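PDB 3CE2: putative peptidase from Chlamydophila abortus, which probably acts as a zinc metallopeptidase of the M3B (oligopeptidase F) family, cleaving small peptides. Local coordinates for residues T199-N204 with S219-L224; E223-S228 with F313-A318. All coordinates share one frame; numbering follows the deposited sequence.

Overall arrangement
Both contacts use the start of helix 222-237, and they share Glu-223 and Leu-224. Contact 1 sits at the surface, about 34 Å from the centre of the chain, and joins the helix start to the turn of a two-stranded hairpin; its chemistry is that of one carboxylate gripped by backbone N-H groups and a hydroxyl. Contact 2, about 27 Å from that centre, is buried and sets the helix against the loop 313-318 through an arginine and a tyrosine. Their centres lie about 9 Å apart, and a salt bridge from Arg-222 to Asp-315 ties the helix start of the first to the loop of the second.

Contact 1: T199-N204 with S219-L224; sequences TDSEGN and STDREL
Asp-221 OD1 is gripped from both segments. Ser-201 OG donates to it at 3.1 Å from above the carboxylate plane, 40° out of it. The same OD1 receives Glu-223 N at 2.8 Å, nearly along the C-O bond, and more weakly Leu-224 N. The other oxygen, OD2, takes the backbone N of Ser-201 at 2.8 Å, on its syn lone pair and in a nearly straight bond (166° at the hydrogen). The first torsion of Asp-221 sets CG anti to its own backbone N (chi1 -179°).

Asp-221 is thus the N-cap of helix 222-237, and here the capping carboxylate also binds the turn between strands 197-199 and 205-207. The helix start and its N-H groups would be expected to stabilise the negative charge, although Asp-200 OD2 stands only 4.7 Å from Asp-221 OD2. Asp-200 turns its carboxylate back into the hairpin, where OD1 accepts from Gly-203 N at 2.8 Å, an Asx motif, and more weakly from Asn-204 N; its CB meanwhile rests 3.2 Å from Asp-221 OD2.

Beside this polar link, Glu-223 CG lies 3.7 Å from Asp-200 O, and Leu-224 CD1 lies 3.8 Å from Thr-199 O. Leu-224 also touches His-206, a zinc-binding residue in a structure of this protein, and Thr-199 N probably hydrogen-bonds to Thr-227 OG1.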
loop_
_atom_site.group_PDB
_atom_site.type_symbol
_atom_site.label_atom_id
_atom_site.label_comp_id
_atom_site.label_asym_id
_atom_site.label_seq_id
_atom_site.Cartn_x
_atom_site.Cartn_y
_atom_site.Cartn_z
ATOM N N THR A 199 -28.710 -15.757 -4.419
ATOM C CA THR A 199 -29.780 -16.464 -3.716
ATOM C C THR A 199 -29.246 -17.217 -2.495
ATOM O O THR A 199 -28.189 -17.843 -2.562
ATOM C CB THR A 199 -30.428 -17.486 -4.637
ATOM O OG1 THR A 199 -30.539 -16.921 -5.947
ATOM C CG2 THR A 199 -31.800 -17.859 -4.125
ATOM N N ASP A 200 -29.980 -17.184 -1.387
ATOM C CA ASP A 200 -29.591 -17.984 -0.234
ATOM C C ASP A 200 -30.243 -19.364 -0.242
ATOM O O ASP A 200 -30.922 -19.736 -1.214
ATOM C CB ASP A 200 -29.777 -17.235 1.098
ATOM C CG ASP A 200 -31.238 -16.903 1.416
ATOM O OD1 ASP A 200 -32.172 -17.448 0.759
ATOM O OD2 ASP A 200 -31.430 -16.080 2.349
ATOM N N SER A 201 -30.004 -20.140 0.812
ATOM C CA SER A 201 -30.542 -21.497 0.875
ATOM C C SER A 201 -32.048 -21.481 0.905
ATOM O O SER A 201 -32.687 -22.302 0.253
ATOM C CB SER A 201 -30.031 -22.239 2.096
ATOM O OG SER A 201 -28.697 -22.631 1.883
ATOM N N GLU A 202 -32.612 -20.545 1.667
ATOM C CA GLU A 202 -34.063 -20.392 1.719
ATOM C C GLU A 202 -34.572 -20.210 0.305
ATOM O O GLU A 202 -35.221 -21.095 -0.258
ATOM C CB GLU A 202 -34.470 -19.209 2.601
ATOM C CG GLU A 202 -33.842 -19.216 4.002
ATOM C CD GLU A 202 -33.956 -20.567 4.728
ATOM O OE1 GLU A 202 -33.348 -21.561 4.260
ATOM O OE2 GLU A 202 -34.638 -20.631 5.783
ATOM N N GLY A 203 -34.213 -19.078 -0.284
ATOM C CA GLY A 203 -34.631 -18.746 -1.635
ATOM C C GLY A 203 -34.859 -17.254 -1.731
ATOM O O GLY A 203 -35.387 -16.780 -2.730
ATOM N N ASN A 204 -34.477 -16.525 -0.680
ATOM C CA ASN A 204 -34.424 -15.064 -0.723
ATOM C C ASN A 204 -33.368 -14.631 -1.710
ATOM O O ASN A 204 -32.223 -15.069 -1.609
ATOM C CB ASN A 204 -34.011 -14.474 0.624
ATOM C CG ASN A 204 -34.812 -15.011 1.762
ATOM O OD1 ASN A 204 -35.879 -15.599 1.569
ATOM N ND2 ASN A 204 -34.302 -14.820 2.975
ATOM N N SER A 219 -19.941 -15.144 3.438
ATOM C CA SER A 219 -21.164 -15.636 4.038
ATOM C C SER A 219 -21.031 -17.041 4.595
ATOM O O SER A 219 -20.094 -17.800 4.307
ATOM C CB SER A 219 -22.328 -15.605 3.063
ATOM O OG SER A 219 -23.489 -16.150 3.671
ATOM N N THR A 220 -22.030 -17.383 5.377
ATOM C CA THR A 220 -22.078 -18.629 6.070
ATOM C C THR A 220 -22.962 -19.589 5.280
ATOM O O THR A 220 -22.925 -20.798 5.473
ATOM C CB THR A 220 -22.633 -18.344 7.457
ATOM O OG1 THR A 220 -21.753 -18.904 8.427
ATOM C CG2 THR A 220 -24.117 -18.791 7.624
ATOM N N ASP A 221 -23.725 -19.029 4.348
ATOM C CA ASP A 221 -24.636 -19.791 3.512
ATOM C C ASP A 221 -23.952 -20.082 2.176
ATOM O O ASP A 221 -23.764 -19.199 1.338
ATOM C CB ASP A 221 -25.921 -18.975 3.336
ATOM C CG ASP A 221 -26.982 -19.682 2.500
ATOM O OD1 ASP A 221 -26.636 -20.405 1.532
ATOM O OD2 ASP A 221 -28.177 -19.476 2.806
ATOM N N ARG A 222 -23.553 -21.324 1.977
ATOM C CA ARG A 222 -22.832 -21.665 0.761
ATOM C C ARG A 222 -23.565 -21.274 -0.521
ATOM O O ARG A 222 -22.932 -20.971 -1.531
ATOM C CB ARG A 222 -22.477 -23.145 0.717
ATOM C CG ARG A 222 -21.293 -23.410 -0.192
ATOM C CD ARG A 222 -21.078 -24.874 -0.454
ATOM N NE ARG A 222 -19.921 -25.081 -1.319
ATOM C CZ ARG A 222 -19.587 -26.252 -1.845
ATOM N NH1 ARG A 222 -20.328 -27.319 -1.591
ATOM N NH2 ARG A 222 -18.526 -26.352 -2.628
ATOM N N GLU A 223 -24.891 -21.283 -0.489
ATOM C CA GLU A 223 -25.676 -21.054 -1.704
ATOM C C GLU A 223 -25.579 -19.588 -2.144
ATOM O O GLU A 223 -25.560 -19.280 -3.347
ATOM C CB GLU A 223 -27.140 -21.439 -1.476
ATOM C CG GLU A 223 -28.011 -21.403 -2.730
ATOM C CD GLU A 223 -27.701 -22.538 -3.719
ATOM O OE1 GLU A 223 -26.972 -23.503 -3.365
ATOM O OE2 GLU A 223 -28.198 -22.458 -4.865
ATOM N N LEU A 224 -25.539 -18.704 -1.147
ATOM C CA LEU A 224 -25.304 -17.296 -1.334
ATOM C C LEU A 224 -23.907 -17.092 -1.909
ATOM O O LEU A 224 -23.746 -16.356 -2.888
ATOM C CB LEU A 224 -25.440 -16.571 0.004
ATOM C CG LEU A 224 -25.676 -15.056 0.006
ATOM C CD1 LEU A 224 -26.881 -14.734 -0.833
ATOM C CD2 LEU A 224 -25.850 -14.512 1.433
#

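Contact 2: E223-S228 with F313-A318; sequences ELRKTS and FYDVYA
Two hydrogen bonds, one of them within a salt bridge, join the guanidinium of Arg-225 to the loop 313-318. NE donates to the carbonyl O of Tyr-314 at 2.9 Å, the two lying in each other's planes, though the bond is bent, 142° at the hydrogen. NH2 gives a straighter bond to Asp-315 OD1 at 2.8 Å, again in the guanidinium plane and nearly along the C-O bond of the acceptor. The carboxylate plane is turned 69° from that of the guanidinium. A bend at chi3 (-57°) swings NE toward the Tyr-314 carbonyl, and the two acceptors on the guanidinium edge should limit its rotation.

Nonpolar contact comes from both partners. Ala-318 CB sits over the centre of one guanidinium face, 3.4 Å above its plane. Asp-315 to Ala-318 form a type I beta turn, which carries both the carboxylate and the methyl that meet the guanidinium. Lys-226 lies side by side with Tyr-314: its CA makes a CH-pi contact 3.8 Å from the ring centroid, while CG approaches Tyr-314 CZ at 3.4 Å over the same face. The aliphatic part of the lysine therefore supplies the contact and NZ leads away from it.

Some polar atoms also have partners beyond the two segments. Asp-315 OD2 accepts from His-312 N, and this carboxylate is paired with two arginines, Arg-225 through OD1 and Arg-222 through OD2; Asp-310 and His-312 bind a zinc ion nearby, and the His-312 ring stacks on Tyr-314. Arg-225 NH1 donates to Ser-219 O. In the fold, helix 222-237 thus runs between the hairpin of strands 197-199 and 205-207, with Leu-224 and Ser-228 on Ala-198, and the loop that leads from helix 292-306 to helix 330-340.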
loop_
_atom_site.group_PDB
_atom_site.type_symbol
_atom_site.label_atom_id
_atom_site.label_comp_id
_atom_site.label_asym_id
_atom_site.label_seq_id
_atom_site.Cartn_x
_atom_site.Cartn_y
_atom_site.Cartn_z
ATOM N N GLU A 223 -24.891 -21.283 -0.489
ATOM C CA GLU A 223 -25.676 -21.054 -1.704
ATOM C C GLU A 223 -25.579 -19.588 -2.144
ATOM O O GLU A 223 -25.560 -19.280 -3.347
ATOM C CB GLU A 223 -27.140 -21.439 -1.476
ATOM C CG GLU A 223 -28.011 -21.403 -2.730
ATOM C CD GLU A 223 -27.701 -22.538 -3.719
ATOM O OE1 GLU A 223 -26.972 -23.503 -3.365
ATOM O OE2 GLU A 223 -28.198 -22.458 -4.865
ATOM N N LEU A 224 -25.539 -18.704 -1.147
ATOM C CA LEU A 224 -25.304 -17.296 -1.334
ATOM C C LEU A 224 -23.907 -17.092 -1.909
ATOM O O LEU A 224 -23.746 -16.356 -2.888
ATOM C CB LEU A 224 -25.440 -16.571 0.004
ATOM C CG LEU A 224 -25.676 -15.056 0.006
ATOM C CD1 LEU A 224 -26.881 -14.734 -0.833
ATOM C CD2 LEU A 224 -25.850 -14.512 1.433
ATOM N N ARG A 225 -22.901 -17.749 -1.322
ATOM C CA ARG A 225 -21.535 -17.599 -1.815
ATOM C C ARG A 225 -21.497 -18.028 -3.268
ATOM O O ARG A 225 -20.918 -17.359 -4.119
ATOM C CB ARG A 225 -20.556 -18.443 -1.006
ATOM C CG ARG A 225 -20.424 -18.042 0.450
ATOM C CD ARG A 225 -19.076 -18.465 1.040
ATOM N NE ARG A 225 -18.844 -19.909 0.919
ATOM C CZ ARG A 225 -19.245 -20.825 1.800
ATOM N NH1 ARG A 225 -19.907 -20.455 2.894
ATOM N NH2 ARG A 225 -18.988 -22.115 1.577
ATOM N N LYS A 226 -22.163 -19.133 -3.559
ATOM C CA LYS A 226 -22.103 -19.729 -4.878
ATOM C C LYS A 226 -22.814 -18.891 -5.932
ATOM O O LYS A 226 -22.230 -18.630 -7.009
ATOM C CB LYS A 226 -22.680 -21.134 -4.844
ATOM C CG LYS A 226 -22.682 -21.846 -6.154
ATOM C CD LYS A 226 -23.599 -23.054 -6.096
ATOM C CE LYS A 226 -24.108 -23.348 -7.511
ATOM N NZ LYS A 226 -24.688 -24.708 -7.753
ATOM N N THR A 227 -24.055 -18.467 -5.658
ATOM C CA THR A 227 -24.825 -17.740 -6.707
ATOM C C THR A 227 -24.312 -16.321 -6.902
ATOM O O THR A 227 -24.459 -15.737 -7.972
ATOM C CB THR A 227 -26.316 -17.678 -6.427
ATOM O OG1 THR A 227 -26.509 -17.225 -5.082
ATOM C CG2 THR A 227 -26.958 -19.046 -6.620
ATOM N N SER A 228 -23.676 -15.802 -5.862
ATOM C CA SER A 228 -23.025 -14.509 -5.890
ATOM C C SER A 228 -21.775 -14.528 -6.768
ATOM O O SER A 228 -21.640 -13.747 -7.715
ATOM C CB SER A 228 -22.661 -14.128 -4.469
ATOM O OG SER A 228 -22.040 -12.876 -4.467
ATOM N N PHE A 313 -13.757 -21.807 -5.747
ATOM C CA PHE A 313 -13.242 -20.484 -5.453
ATOM C C PHE A 313 -14.155 -19.724 -4.521
ATOM O O PHE A 313 -13.690 -18.865 -3.784
ATOM C CB PHE A 313 -13.052 -19.677 -6.712
ATOM C CG PHE A 313 -11.776 -19.942 -7.398
ATOM C CD1 PHE A 313 -10.560 -19.712 -6.737
ATOM C CD2 PHE A 313 -11.770 -20.382 -8.715
ATOM C CE1 PHE A 313 -9.345 -19.927 -7.371
ATOM C CE2 PHE A 313 -10.555 -20.610 -9.383
ATOM C CZ PHE A 313 -9.334 -20.381 -8.708
ATOM N N TYR A 314 -15.452 -20.029 -4.542
ATOM C CA TYR A 314 -16.368 -19.318 -3.660
ATOM C C TYR A 314 -16.391 -19.917 -2.270
ATOM O O TYR A 314 -17.243 -19.577 -1.457
ATOM C CB TYR A 314 -17.772 -19.224 -4.252
ATOM C CG TYR A 314 -18.368 -20.525 -4.738
ATOM C CD1 TYR A 314 -19.013 -21.392 -3.865
ATOM C CD2 TYR A 314 -18.317 -20.866 -6.071
ATOM C CE1 TYR A 314 -19.579 -22.578 -4.313
ATOM C CE2 TYR A 314 -18.874 -22.043 -6.530
ATOM C CZ TYR A 314 -19.501 -22.893 -5.634
ATOM O OH TYR A 314 -20.053 -24.053 -6.085
ATOM N N ASP A 315 -15.445 -20.798 -1.982
ATOM C CA ASP A 315 -15.404 -21.395 -0.659
ATOM C C ASP A 315 -14.259 -20.804 0.124
ATOM O O ASP A 315 -14.252 -20.825 1.362
ATOM C CB ASP A 315 -15.270 -22.904 -0.780
ATOM C CG ASP A 315 -16.555 -23.545 -1.254
ATOM O OD1 ASP A 315 -17.616 -23.250 -0.639
ATOM O OD2 ASP A 315 -16.509 -24.308 -2.249
ATOM N N VAL A 316 -13.318 -20.242 -0.629
ATOM C CA VAL A 316 -12.076 -19.684 -0.120
ATOM C C VAL A 316 -12.210 -18.744 1.096
ATOM O O VAL A 316 -11.336 -18.739 1.959
ATOM C CB VAL A 316 -11.346 -18.932 -1.252
ATOM C CG1 VAL A 316 -10.228 -18.101 -0.700
ATOM C CG2 VAL A 316 -10.846 -19.912 -2.343
ATOM N N TYR A 317 -13.278 -17.954 1.187
ATOM C CA TYR A 317 -13.362 -17.002 2.298
ATOM C C TYR A 317 -14.453 -17.336 3.308
ATOM O O TYR A 317 -14.726 -16.564 4.222
ATOM C CB TYR A 317 -13.448 -15.546 1.795
ATOM C CG TYR A 317 -12.296 -15.170 0.869
ATOM C CD1 TYR A 317 -10.996 -15.013 1.355
ATOM C CD2 TYR A 317 -12.505 -14.998 -0.497
ATOM C CE1 TYR A 317 -9.938 -14.690 0.497
ATOM C CE2 TYR A 317 -11.465 -14.680 -1.363
ATOM C CZ TYR A 317 -10.185 -14.523 -0.869
ATOM O OH TYR A 317 -9.154 -14.212 -1.748
ATOM N N ALA A 318 -15.066 -18.504 3.154
ATOM C CA ALA A 318 -16.037 -18.997 4.126
ATOM C C ALA A 318 -15.396 -19.061 5.503
ATOM O O ALA A 318 -14.217 -19.396 5.622
ATOM C CB ALA A 318 -16.510 -20.368 3.721
#